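Local coordinates for protein (5-formylfuran-3-yl)methyl phosphate transaminase (Methanococcus jannaschii, PDB 2Z61) that transfers an amino group from alanine to a furancarboxaldehyde phosphate with pyridoxal phosphate as cofactor, yielding pyruvate and the furan precursor of methanofuran, at residues I110-V116 with I130-A135; I92-G96 with I244-Q248; G194-E198 with F282-R286; P163-G168 with I304-F310; Y176-Y180 with A204-D208. All blocks are in the same frame, centred on the assembly; numbering follows the deposited sequence.

Contact 1: residues I110-V116 with I130-A135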
# COMPACT_ATOMS: atom_id res chain seq x y z
N ILE A 110 6.89 14.20 10.63
CA ILE A 110 7.21 15.40 9.88
C ILE A 110 6.09 16.42 9.67
O ILE A 110 5.04 16.10 9.12
CB ILE A 110 7.78 15.03 8.49
CG1 ILE A 110 9.17 14.42 8.67
CG2 ILE A 110 7.84 16.25 7.59
CD1 ILE A 110 9.83 13.99 7.39
N ASP A 111 6.32 17.65 10.13
CA ASP A 111 5.36 18.74 9.99
C ASP A 111 5.79 19.62 8.82
O ASP A 111 6.91 19.51 8.34
CB ASP A 111 5.31 19.61 11.25
CG ASP A 111 4.80 18.86 12.46
OD1 ASP A 111 3.73 18.24 12.37
OD2 ASP A 111 5.48 18.90 13.52
N ASP A 112 4.89 20.49 8.37
CA ASP A 112 5.22 21.38 7.26
C ASP A 112 6.37 22.30 7.68
O ASP A 112 6.40 22.77 8.81
CB ASP A 112 4.01 22.22 6.86
CG ASP A 112 2.92 21.40 6.21
OD1 ASP A 112 2.26 20.61 6.92
OD2 ASP A 112 2.73 21.53 4.98
N GLY A 113 7.30 22.53 6.76
CA GLY A 113 8.43 23.39 7.07
C GLY A 113 9.68 22.68 7.57
O GLY A 113 10.77 23.26 7.56
N ASP A 114 9.54 21.43 8.00
CA ASP A 114 10.69 20.67 8.49
C ASP A 114 11.71 20.41 7.39
O ASP A 114 11.39 20.46 6.20
CB ASP A 114 10.27 19.30 9.04
CG ASP A 114 9.59 19.39 10.38
OD1 ASP A 114 9.45 20.51 10.92
OD2 ASP A 114 9.20 18.32 10.91
N GLU A 115 12.94 20.14 7.81
CA GLU A 115 14.01 19.85 6.88
C GLU A 115 14.45 18.42 7.18
O GLU A 115 14.63 18.05 8.35
CB GLU A 115 15.19 20.81 7.07
CG GLU A 115 14.82 22.28 6.93
CD GLU A 115 16.03 23.20 7.04
OE1 GLU A 115 16.84 23.01 7.97
OE2 GLU A 115 16.17 24.11 6.20
N VAL A 116 14.60 17.61 6.14
CA VAL A 116 15.02 16.23 6.31
C VAL A 116 16.33 16.08 5.56
O VAL A 116 16.42 16.48 4.40
CB VAL A 116 13.97 15.24 5.74
CG1 VAL A 116 14.48 13.81 5.85
CG2 VAL A 116 12.65 15.39 6.48
N ILE A 130 9.33 13.42 1.01
CA ILE A 130 9.57 14.59 1.86
C ILE A 130 8.78 15.82 1.41
O ILE A 130 8.10 16.44 2.23
CB ILE A 130 11.10 14.90 1.94
CG1 ILE A 130 11.78 13.80 2.76
CG2 ILE A 130 11.34 16.27 2.59
CD1 ILE A 130 13.29 13.65 2.51
N ARG A 131 8.86 16.16 0.13
CA ARG A 131 8.11 17.31 -0.37
C ARG A 131 6.62 17.09 -0.18
O ARG A 131 5.91 17.95 0.35
CB ARG A 131 8.39 17.54 -1.86
CG ARG A 131 9.77 18.10 -2.15
CD ARG A 131 10.00 18.21 -3.65
NE ARG A 131 11.29 18.81 -3.95
CZ ARG A 131 11.76 19.91 -3.36
NH1 ARG A 131 11.03 20.52 -2.43
NH2 ARG A 131 12.94 20.40 -3.70
N PHE A 132 6.14 15.92 -0.60
CA PHE A 132 4.73 15.58 -0.49
C PHE A 132 4.16 15.94 0.89
O PHE A 132 3.02 16.39 0.99
CB PHE A 132 4.51 14.08 -0.74
CG PHE A 132 3.07 13.66 -0.72
CD1 PHE A 132 2.31 13.65 -1.89
CD2 PHE A 132 2.46 13.26 0.47
CE1 PHE A 132 0.97 13.25 -1.89
CE2 PHE A 132 1.11 12.86 0.49
CZ PHE A 132 0.37 12.85 -0.70
N LEU A 133 4.96 15.74 1.93
CA LEU A 133 4.53 16.04 3.30
C LEU A 133 4.81 17.48 3.72
O LEU A 133 4.73 17.81 4.91
CB LEU A 133 5.19 15.07 4.28
CG LEU A 133 4.80 13.59 4.12
CD1 LEU A 133 5.69 12.72 5.00
CD2 LEU A 133 3.34 13.42 4.51
N GLY A 134 5.15 18.33 2.76
CA GLY A 134 5.42 19.73 3.07
C GLY A 134 6.75 20.06 3.73
O GLY A 134 6.95 21.19 4.19
N ALA A 135 7.66 19.10 3.76
CA ALA A 135 8.97 19.32 4.37
C ALA A 135 9.99 19.61 3.27
O ALA A 135 9.70 19.44 2.09
CB ALA A 135 9.39 18.10 5.18
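One backbone hydrogen bond links the two segments: Gly-113 N donates to Gly-134 O at 2.9 Å, almost straight at 174°. The same carbonyl receives a CA-H...O contact from Asp-112, with Asp-112 CA 3.5 Å from Gly-134 O. Turns position both partners. Asp-111 to Asp-114 form a type II turn whose Gly-113 has a positive phi, and the facing helix ends in a Schellman motif, Ala-135 N bonding Ile-130 O and Gly-134 N bonding Arg-131 O, with Gly-134 as C-prime residue. A side chain on Gly-134 would strike Asp-112. The contact joins elements of the beta-alpha-beta unit of strand 115-119, helix 125-132 and strand 136-140, and the turn meets the chain as it leaves the helix for the second strand. Apolar packing completes the contact: Ile-110 CG2 is 3.4 Å from Ala-135 CB, and Val-116 CG1 is 3.5 Å from Ile-130 CD1. Among the charges, Asp-114 pairs with Lys-156, while Asp-111 OD1 accepts from the backbone of Lys-4 of the second subunit.

Contact 2: residues I92-G96 with I244-Q248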
# COMPACT_ATOMS: atom_id res chain seq x y z
N ILE A 92 6.77 -3.86 16.37
CA ILE A 92 6.91 -4.18 14.96
C ILE A 92 5.57 -4.15 14.22
O ILE A 92 4.56 -4.60 14.75
CB ILE A 92 7.52 -5.60 14.79
CG1 ILE A 92 8.76 -5.73 15.68
CG2 ILE A 92 7.84 -5.87 13.33
CD1 ILE A 92 9.62 -6.95 15.36
N ILE A 93 5.57 -3.61 13.00
CA ILE A 93 4.36 -3.61 12.19
C ILE A 93 4.70 -4.14 10.80
O ILE A 93 5.70 -3.74 10.20
CB ILE A 93 3.74 -2.22 12.04
CG1 ILE A 93 3.21 -1.73 13.39
CG2 ILE A 93 2.57 -2.28 11.06
CD1 ILE A 93 2.36 -0.47 13.28
N ILE A 94 3.87 -5.06 10.31
CA ILE A 94 4.07 -5.63 8.99
C ILE A 94 3.37 -4.71 7.98
O ILE A 94 2.16 -4.47 8.08
CB ILE A 94 3.46 -7.05 8.89
CG1 ILE A 94 4.00 -7.93 10.03
CG2 ILE A 94 3.79 -7.67 7.55
CD1 ILE A 94 5.52 -7.96 10.16
N THR A 95 4.13 -4.18 7.03
CA THR A 95 3.57 -3.25 6.04
C THR A 95 3.48 -3.89 4.66
O THR A 95 3.99 -4.99 4.43
CB THR A 95 4.45 -1.98 5.91
OG1 THR A 95 5.80 -2.35 5.62
CG2 THR A 95 4.44 -1.18 7.20
N GLY A 96 2.83 -3.19 3.73
CA GLY A 96 2.71 -3.71 2.37
C GLY A 96 3.92 -3.27 1.58
O GLY A 96 3.81 -2.47 0.65
N ILE A 244 1.92 4.81 13.48
CA ILE A 244 2.00 4.15 12.18
C ILE A 244 0.84 3.18 12.02
O ILE A 244 0.35 2.96 10.92
CB ILE A 244 3.37 3.43 12.01
CG1 ILE A 244 4.47 4.48 11.86
CG2 ILE A 244 3.35 2.51 10.80
CD1 ILE A 244 5.84 3.93 11.58
N LEU A 245 0.37 2.60 13.13
CA LEU A 245 -0.75 1.67 13.10
C LEU A 245 -2.02 2.37 12.61
O LEU A 245 -2.77 1.81 11.80
CB LEU A 245 -0.99 1.07 14.48
CG LEU A 245 -2.13 0.05 14.60
CD1 LEU A 245 -1.98 -1.03 13.52
CD2 LEU A 245 -2.09 -0.59 15.98
N LYS A 246 -2.27 3.57 13.11
CA LYS A 246 -3.44 4.35 12.71
C LYS A 246 -3.40 4.61 11.21
O LYS A 246 -4.42 4.50 10.53
CB LYS A 246 -3.49 5.67 13.47
CG LYS A 246 -3.56 5.50 14.98
CD LYS A 246 -3.21 6.78 15.72
CE LYS A 246 -4.10 7.93 15.30
NZ LYS A 246 -5.51 7.72 15.74
N LEU A 247 -2.22 4.95 10.70
CA LEU A 247 -2.06 5.20 9.28
C LEU A 247 -2.34 3.92 8.50
O LEU A 247 -3.03 3.93 7.48
CB LEU A 247 -0.64 5.69 8.97
CG LEU A 247 -0.28 7.10 9.45
CD1 LEU A 247 1.20 7.32 9.29
CD2 LEU A 247 -1.07 8.14 8.64
N GLN A 248 -1.79 2.81 8.99
CA GLN A 248 -1.97 1.50 8.36
C GLN A 248 -3.43 1.05 8.35
O GLN A 248 -3.92 0.53 7.35
CB GLN A 248 -1.10 0.45 9.06
CG GLN A 248 -1.39 -0.99 8.63
CD GLN A 248 -0.25 -1.61 7.84
OE1 GLN A 248 0.24 -1.03 6.87
NE2 GLN A 248 0.17 -2.80 8.24
O HOH W 1 1.75 -0.43 4.89
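Ile-244 opens the helical segment with apolar packing: its CG2 lies 4.0 Å from Ile-93 CD1, the tip of the strand side chain that points at the helix. Leu-245 closes on the same methyl, its CB 3.9 Å and its backbone N 3.7 Å from Ile-93 CD1, so that the isoleucine tip abuts the start of one helical turn. A turn on from Ile-244, Gln-248 brings in polarity. Its NE2 donates to Ile-94 O at 2.6 Å and also bonds the carbonyl of Ser-65, while its OE1 accepts a hydrogen bond from a water 2.6 Å away, which itself accepts from Gly-96 N at 3.2 Å. The amide thus spans the end of the strand, from Ile-94 to Gly-96 just beyond it, using both its donor and its acceptor. The strand and helix segments run nearly parallel, at 25°, with their axes 10.0 Å apart. Strand 92-95 is an edge of the seven-stranded sheet, next to antiparallel strand 232-235. Helix 69-82 packs against the side chain of Ile-94, which points away from helix 238-251, whereas helix 98-109 adjoins helix 238-251 through Phe-104, touched by Ile-244 and Gln-248.

Contact 3: residues G194-E198 with F282-R286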
# COMPACT_ATOMS: atom_id res chain seq x y z
N GLY A 194 22.19 -7.46 4.85
CA GLY A 194 22.27 -8.89 4.61
C GLY A 194 23.01 -9.09 3.30
O GLY A 194 23.71 -10.08 3.10
N LEU A 195 22.84 -8.13 2.39
CA LEU A 195 23.54 -8.18 1.11
C LEU A 195 24.83 -7.39 1.28
O LEU A 195 25.00 -6.31 0.72
CB LEU A 195 22.67 -7.55 0.01
CG LEU A 195 21.41 -8.37 -0.32
CD1 LEU A 195 20.61 -7.68 -1.41
CD2 LEU A 195 21.83 -9.77 -0.75
N VAL A 196 25.72 -7.93 2.10
CA VAL A 196 27.02 -7.31 2.38
C VAL A 196 28.09 -8.37 2.16
O VAL A 196 28.01 -9.46 2.72
CB VAL A 196 27.05 -6.77 3.83
CG1 VAL A 196 28.45 -6.27 4.18
CG2 VAL A 196 26.05 -5.64 3.97
N TYR A 197 29.09 -8.05 1.34
CA TYR A 197 30.12 -9.02 1.00
C TYR A 197 31.46 -8.90 1.71
O TYR A 197 32.29 -9.80 1.61
CB TYR A 197 30.31 -9.00 -0.52
CG TYR A 197 28.99 -8.89 -1.26
CD1 TYR A 197 28.65 -7.73 -1.95
CD2 TYR A 197 28.05 -9.92 -1.19
CE1 TYR A 197 27.40 -7.59 -2.56
CE2 TYR A 197 26.79 -9.78 -1.79
CZ TYR A 197 26.48 -8.61 -2.47
OH TYR A 197 25.24 -8.47 -3.05
N GLU A 198 31.67 -7.80 2.41
CA GLU A 198 32.90 -7.56 3.16
C GLU A 198 32.56 -6.85 4.47
O GLU A 198 31.91 -5.81 4.46
CB GLU A 198 33.87 -6.69 2.37
CG GLU A 198 34.70 -7.42 1.33
CD GLU A 198 35.73 -6.50 0.70
OE1 GLU A 198 36.57 -5.95 1.44
OE2 GLU A 198 35.71 -6.34 -0.54
N PHE A 282 26.01 -13.15 -6.02
CA PHE A 282 26.06 -11.70 -6.15
C PHE A 282 27.49 -11.19 -5.98
O PHE A 282 27.92 -10.28 -6.69
CB PHE A 282 25.15 -11.03 -5.10
CG PHE A 282 23.73 -10.77 -5.56
CD1 PHE A 282 22.67 -10.98 -4.70
CD2 PHE A 282 23.47 -10.29 -6.84
CE1 PHE A 282 21.36 -10.70 -5.10
CE2 PHE A 282 22.17 -10.01 -7.25
CZ PHE A 282 21.11 -10.22 -6.37
N ASP A 283 28.22 -11.78 -5.05
CA ASP A 283 29.59 -11.35 -4.79
C ASP A 283 30.50 -11.69 -5.97
O ASP A 283 31.41 -10.92 -6.30
CB ASP A 283 30.11 -11.99 -3.50
CG ASP A 283 31.48 -11.46 -3.11
OD1 ASP A 283 31.73 -10.25 -3.30
OD2 ASP A 283 32.31 -12.25 -2.60
N ARG A 284 30.26 -12.83 -6.60
CA ARG A 284 31.07 -13.23 -7.75
C ARG A 284 30.84 -12.19 -8.85
O ARG A 284 31.78 -11.77 -9.54
CB ARG A 284 30.65 -14.61 -8.26
CG ARG A 284 31.67 -15.23 -9.21
CD ARG A 284 31.23 -16.60 -9.69
NE ARG A 284 31.08 -16.68 -11.14
CZ ARG A 284 29.94 -16.98 -11.76
NH1 ARG A 284 28.85 -17.24 -11.05
NH2 ARG A 284 29.89 -17.03 -13.08
N ARG A 285 29.60 -11.76 -9.00
CA ARG A 285 29.24 -10.76 -10.00
C ARG A 285 29.86 -9.41 -9.67
O ARG A 285 30.41 -8.73 -10.54
CB ARG A 285 27.72 -10.62 -10.05
CG ARG A 285 26.98 -11.91 -10.35
CD ARG A 285 25.50 -11.72 -10.12
NE ARG A 285 24.70 -12.82 -10.63
CZ ARG A 285 23.38 -12.85 -10.56
NH1 ARG A 285 22.72 -11.84 -10.00
NH2 ARG A 285 22.71 -13.90 -11.06
N ARG A 286 29.77 -9.02 -8.40
CA ARG A 286 30.32 -7.74 -7.96
C ARG A 286 31.81 -7.62 -8.30
O ARG A 286 32.28 -6.55 -8.71
CB ARG A 286 30.10 -7.58 -6.45
CG ARG A 286 30.85 -6.43 -5.83
CD ARG A 286 30.74 -6.49 -4.32
NE ARG A 286 31.81 -7.31 -3.75
CZ ARG A 286 32.87 -6.82 -3.12
NH1 ARG A 286 33.01 -5.51 -2.97
NH2 ARG A 286 33.77 -7.65 -2.62
O HOH W 2 31.29 -12.45 0.57
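This is a mixed aromatic and ionic contact between an irregular loop, lying between strands 185-189 and 214-219, and the middle of the long helix 269-295. Tyr-197 is the central piece. Its OH comes within 3.3 Å of Phe-282 CB, its CB within 3.4 Å of Asp-283 OD1, and its CD1 within 3.4 Å of Arg-286 CD, so the side chain lies against one turn of the helix, with Asp-283 N over one face of the ring. Earlier in the loop, Leu-195, at the centre of an inverse gamma turn, sends CD2 to 4.2 Å from Phe-282 CD1. The charged part is a network of two salt bridges: Arg-286 NE to Asp-283 OD1 at 3.0 Å, within the helix, and Arg-286 NH2 to Glu-198 OE2 at 3.1 Å, between the segments. A water bonds Tyr-197 O at 3.0 Å and, weakly, Asp-283 OD2 at 3.3 Å. Tyr-197 OH is hydrogen-bonded to Ala-306 O, and Arg-286 NH1 to Pro-303 O. Because Asp-283 and Glu-198 grip one guanidinium that also bonds a backbone carbonyl, the arginine is oriented from several sides, and its negative partners belong one to the helix and one to the loop.

Contact 4: residues P163-G168 with I304-F310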
# COMPACT_ATOMS: atom_id res chain seq x y z
N PRO A 163 23.25 -0.82 3.38
CA PRO A 163 24.00 -0.24 2.25
C PRO A 163 23.08 0.62 1.39
O PRO A 163 21.86 0.39 1.36
CB PRO A 163 24.55 -1.47 1.52
CG PRO A 163 23.61 -2.55 1.88
CD PRO A 163 23.31 -2.29 3.34
N SER A 164 23.64 1.61 0.71
CA SER A 164 22.86 2.53 -0.10
C SER A 164 22.58 2.20 -1.55
O SER A 164 23.32 1.49 -2.22
CB SER A 164 23.59 3.86 -0.24
OG SER A 164 24.73 3.71 -1.05
N ASN A 165 21.49 2.61 -1.98
CA ASN A 165 21.16 2.63 -3.39
C ASN A 165 21.29 3.98 -3.71
O ASN A 165 20.54 4.56 -2.98
CB ASN A 165 19.82 1.93 -3.63
CG ASN A 165 19.10 2.43 -4.86
OD1 ASN A 165 19.73 2.76 -5.87
ND2 ASN A 165 17.78 2.49 -4.79
N PRO A 166 22.01 4.54 -4.66
CA PRO A 166 22.83 3.97 -5.69
C PRO A 166 24.28 3.59 -5.35
O PRO A 166 24.91 2.84 -6.23
CB PRO A 166 22.89 5.12 -6.68
CG PRO A 166 22.90 6.34 -5.83
CD PRO A 166 22.14 5.99 -4.59
N LEU A 167 24.93 3.99 -4.29
CA LEU A 167 26.35 3.71 -4.03
C LEU A 167 26.82 2.29 -3.77
O LEU A 167 27.90 1.91 -4.19
CB LEU A 167 26.82 4.61 -2.88
CG LEU A 167 26.66 6.11 -3.14
CD1 LEU A 167 26.90 6.91 -1.87
CD2 LEU A 167 27.63 6.53 -4.23
N GLY A 168 26.02 1.48 -3.08
CA GLY A 168 26.45 0.12 -2.80
C GLY A 168 27.44 0.09 -1.65
O GLY A 168 28.08 -0.92 -1.39
N ILE A 304 30.50 -2.50 -1.22
CA ILE A 304 30.47 -3.85 -0.67
C ILE A 304 29.09 -4.39 -0.30
O ILE A 304 28.99 -5.40 0.40
CB ILE A 304 31.36 -3.95 0.60
CG1 ILE A 304 30.86 -2.96 1.66
CG2 ILE A 304 32.82 -3.66 0.24
CD1 ILE A 304 31.63 -2.99 2.96
N GLY A 305 28.03 -3.73 -0.77
CA GLY A 305 26.69 -4.20 -0.45
C GLY A 305 25.65 -3.98 -1.53
O GLY A 305 25.93 -3.39 -2.57
N ALA A 306 24.43 -4.46 -1.27
CA ALA A 306 23.35 -4.33 -2.23
C ALA A 306 23.82 -4.99 -3.53
O ALA A 306 24.51 -6.01 -3.48
CB ALA A 306 23.00 -2.85 -2.46
N TYR A 307 23.45 -4.44 -4.67
CA TYR A 307 23.92 -5.00 -5.94
C TYR A 307 24.13 -3.90 -6.96
O TYR A 307 23.81 -4.04 -8.14
CB TYR A 307 22.95 -6.08 -6.45
CG TYR A 307 21.47 -5.78 -6.27
CD1 TYR A 307 20.82 -4.82 -7.05
CD2 TYR A 307 20.71 -6.50 -5.34
CE1 TYR A 307 19.45 -4.58 -6.90
CE2 TYR A 307 19.35 -6.27 -5.18
CZ TYR A 307 18.72 -5.31 -5.97
OH TYR A 307 17.37 -5.07 -5.81
N TYR A 308 24.71 -2.80 -6.49
CA TYR A 308 24.99 -1.65 -7.34
C TYR A 308 26.43 -1.16 -7.18
O TYR A 308 27.05 -1.34 -6.13
CB TYR A 308 24.07 -0.48 -6.96
CG TYR A 308 22.61 -0.82 -6.81
CD1 TYR A 308 21.84 -1.19 -7.91
CD2 TYR A 308 21.98 -0.72 -5.57
CE1 TYR A 308 20.46 -1.44 -7.77
CE2 TYR A 308 20.61 -0.96 -5.42
CZ TYR A 308 19.86 -1.32 -6.53
OH TYR A 308 18.51 -1.53 -6.38
N VAL A 309 26.94 -0.55 -8.24
CA VAL A 309 28.26 0.05 -8.26
C VAL A 309 27.99 1.41 -8.91
O VAL A 309 27.28 1.49 -9.92
CB VAL A 309 29.26 -0.78 -9.09
CG1 VAL A 309 30.63 -0.12 -9.06
CG2 VAL A 309 29.37 -2.19 -8.50
N PHE A 310 28.53 2.47 -8.32
CA PHE A 310 28.29 3.83 -8.81
C PHE A 310 29.60 4.53 -9.19
O PHE A 310 30.06 5.44 -8.49
CB PHE A 310 27.57 4.61 -7.69
CG PHE A 310 26.82 5.82 -8.16
CD1 PHE A 310 25.76 5.69 -9.06
CD2 PHE A 310 27.14 7.08 -7.67
CE1 PHE A 310 25.02 6.81 -9.45
CE2 PHE A 310 26.41 8.20 -8.06
CZ PHE A 310 25.35 8.06 -8.94
O HOH W 3 30.11 2.76 -5.97
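The chain from Pro-163 to Gly-168 folds into a compact turn-like loop, and the strip from Ile-304 to Phe-310 wraps round it. Two cis peptide bonds, before Pro-163 and before Pro-166, help give the loop its form. At one end the Pro-163 ring fits against bare backbone: its CB is 4.0 Å from Gly-305 CA, a spot where any side chain on Gly-305 would collide. Gly-168 is hemmed in likewise, since a CB there would run into Tyr-308 O. The absence of both side chains lets the backbones close, and Gly-168 O accepts from Gly-305 N at 2.9 Å and, weakly, from Ile-304 N at 2.9 Å. In the middle Tyr-308 rises against the loop, its CE2 3.5 Å from Asn-165 CB and its CB 3.5 Å from Pro-166 O. At the far end Phe-310 offers a ring face to Pro-166, whose CB makes a CH-pi contact 4.1 Å from the ring centroid, and Leu-167 CD2 comes to 3.5 Å from Phe-310 CD2. A water fills the gap between Leu-167 O, at 3.0 Å, and Phe-310 N, at 2.8 Å. Asn-165 OD1 bonds Arg-347. This loop, with a cis proline after the asparagine whose ND2 bonds O3 of the pyridoxal phosphate on Lys-222, is characteristic of active sites in the aspartate aminotransferase family.

Contact 5: residues Y176-Y180 with A204-D208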
# COMPACT_ATOMS: atom_id res chain seq x y z
N TYR A 176 26.29 7.55 12.25
CA TYR A 176 25.21 7.18 13.16
C TYR A 176 25.40 7.87 14.51
O TYR A 176 24.47 8.44 15.06
CB TYR A 176 25.17 5.67 13.38
CG TYR A 176 24.71 4.87 12.18
CD1 TYR A 176 25.63 4.38 11.26
CD2 TYR A 176 23.36 4.64 11.96
CE1 TYR A 176 25.21 3.68 10.14
CE2 TYR A 176 22.93 3.93 10.84
CZ TYR A 176 23.87 3.46 9.93
OH TYR A 176 23.46 2.78 8.81
N GLU A 177 26.62 7.82 15.03
CA GLU A 177 26.96 8.43 16.32
C GLU A 177 26.69 9.92 16.32
O GLU A 177 26.13 10.46 17.27
CB GLU A 177 28.43 8.13 16.65
CG GLU A 177 28.67 6.69 17.08
CD GLU A 177 30.10 6.22 16.85
OE1 GLU A 177 30.45 5.13 17.35
OE2 GLU A 177 30.86 6.92 16.16
N PHE A 178 27.08 10.60 15.25
CA PHE A 178 26.83 12.03 15.15
C PHE A 178 25.33 12.31 15.14
O PHE A 178 24.85 13.19 15.86
CB PHE A 178 27.44 12.61 13.87
CG PHE A 178 27.27 14.09 13.74
CD1 PHE A 178 28.06 14.97 14.47
CD2 PHE A 178 26.28 14.62 12.92
CE1 PHE A 178 27.86 16.35 14.40
CE2 PHE A 178 26.07 16.00 12.84
CZ PHE A 178 26.86 16.86 13.58
N ALA A 179 24.59 11.55 14.34
CA ALA A 179 23.15 11.74 14.23
C ALA A 179 22.40 11.56 15.55
O ALA A 179 21.50 12.34 15.86
CB ALA A 179 22.56 10.81 13.17
N TYR A 180 22.76 10.53 16.33
CA TYR A 180 22.09 10.30 17.60
C TYR A 180 22.36 11.36 18.66
O TYR A 180 21.58 11.50 19.60
CB TYR A 180 22.44 8.92 18.15
CG TYR A 180 21.69 7.83 17.42
CD1 TYR A 180 22.32 7.05 16.45
CD2 TYR A 180 20.34 7.61 17.66
CE1 TYR A 180 21.62 6.09 15.73
CE2 TYR A 180 19.62 6.66 16.95
CZ TYR A 180 20.27 5.90 15.98
OH TYR A 180 19.57 4.95 15.27
N ALA A 204 21.01 0.09 12.80
CA ALA A 204 20.86 1.25 13.68
C ALA A 204 20.49 0.81 15.08
O ALA A 204 20.76 1.52 16.05
CB ALA A 204 19.80 2.20 13.14
N ILE A 205 19.86 -0.37 15.18
CA ILE A 205 19.44 -0.92 16.47
C ILE A 205 20.65 -1.02 17.40
O ILE A 205 20.50 -1.02 18.62
CB ILE A 205 18.79 -2.33 16.29
CG1 ILE A 205 18.10 -2.78 17.58
CG2 ILE A 205 19.85 -3.36 15.93
CD1 ILE A 205 16.80 -2.08 17.87
N GLU A 206 21.84 -1.08 16.82
CA GLU A 206 23.07 -1.18 17.61
C GLU A 206 23.47 0.13 18.31
O GLU A 206 24.25 0.11 19.25
CB GLU A 206 24.22 -1.68 16.72
CG GLU A 206 24.02 -3.12 16.26
CD GLU A 206 25.03 -3.57 15.22
OE1 GLU A 206 25.12 -2.93 14.15
OE2 GLU A 206 25.73 -4.57 15.46
N PHE A 207 22.92 1.25 17.86
CA PHE A 207 23.23 2.55 18.46
C PHE A 207 22.12 3.09 19.35
O PHE A 207 22.35 3.94 20.21
CB PHE A 207 23.54 3.58 17.37
CG PHE A 207 24.61 3.14 16.42
CD1 PHE A 207 24.30 2.35 15.32
CD2 PHE A 207 25.94 3.49 16.64
CE1 PHE A 207 25.30 1.90 14.46
CE2 PHE A 207 26.95 3.05 15.78
CZ PHE A 207 26.62 2.26 14.69
N ASP A 208 20.91 2.59 19.15
CA ASP A 208 19.76 3.03 19.92
C ASP A 208 18.87 1.81 20.15
O ASP A 208 17.80 1.68 19.56
CB ASP A 208 19.03 4.13 19.14
CG ASP A 208 17.75 4.57 19.81
OD1 ASP A 208 17.68 4.54 21.05
OD2 ASP A 208 16.81 4.96 19.09
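Tyr-176, the first residue of the helical segment to engage, sets its ring beside that of Phe-207. The planes are within 5° of parallel, but with centroids 4.9 Å apart they are slid so far that they barely overlap; instead Tyr-176 CB stands squarely over the Phe-207 face, 3.7 Å from its centroid and only 2° off the normal, a clear CH-pi contact. The same tyrosine brushes the short 3-10 segment, its CE2 4.3 Å from Ala-204 CB. Glu-177 adds a lighter touch, its CG 4.2 Å from Phe-207 CD2, while its carboxylate pairs with Arg-173. Helix 173-182 is the crossover helix between parallel strands 155-161 and 185-189, so the contact fastens the loop running on to strand 214-219 against the helical layer flanking the sheet. A turn beyond Tyr-176, Tyr-180 meets three residues: its CE1 is 3.6 Å from Phe-207 CB, its OH 3.5 Å from Ala-204 CB, and its CE2 3.4 Å from Asp-208 CB. Ala-204 O accepts from Phe-207 N at 2.8 Å and Asp-208 N at 3.3 Å, curling the loop so that Phe-207 and Asp-208 meet the ring from the same side while Ala-204 sits by the OH. The carboxylate of Asp-208 bonds the backbone nitrogens of Glu-212 and Lys-213.

How the contacts relate
Taken together, the five contacts illustrate how an aminotransferase subunit is built around one large sheet. Contact 2 uses edge strand 92-95, and contact 1 uses strand 115-119, next to the other edge strand 136-140; their centres are 20 Å apart, and both touch the second subunit of the homodimer. Contact 1 is nested in the loop closed by contact 2, as is contact 5, which packs a crossover helix of the sheet, its centre about 23 Å from each of theirs. Contact 3 is nested within contact 4, their centres 10 Å apart. Through Leu-195 and Tyr-197, which meet Ala-306, loop 194-198 is held to the 304-310 segment, as is loop 163-168, which reaches the cofactor.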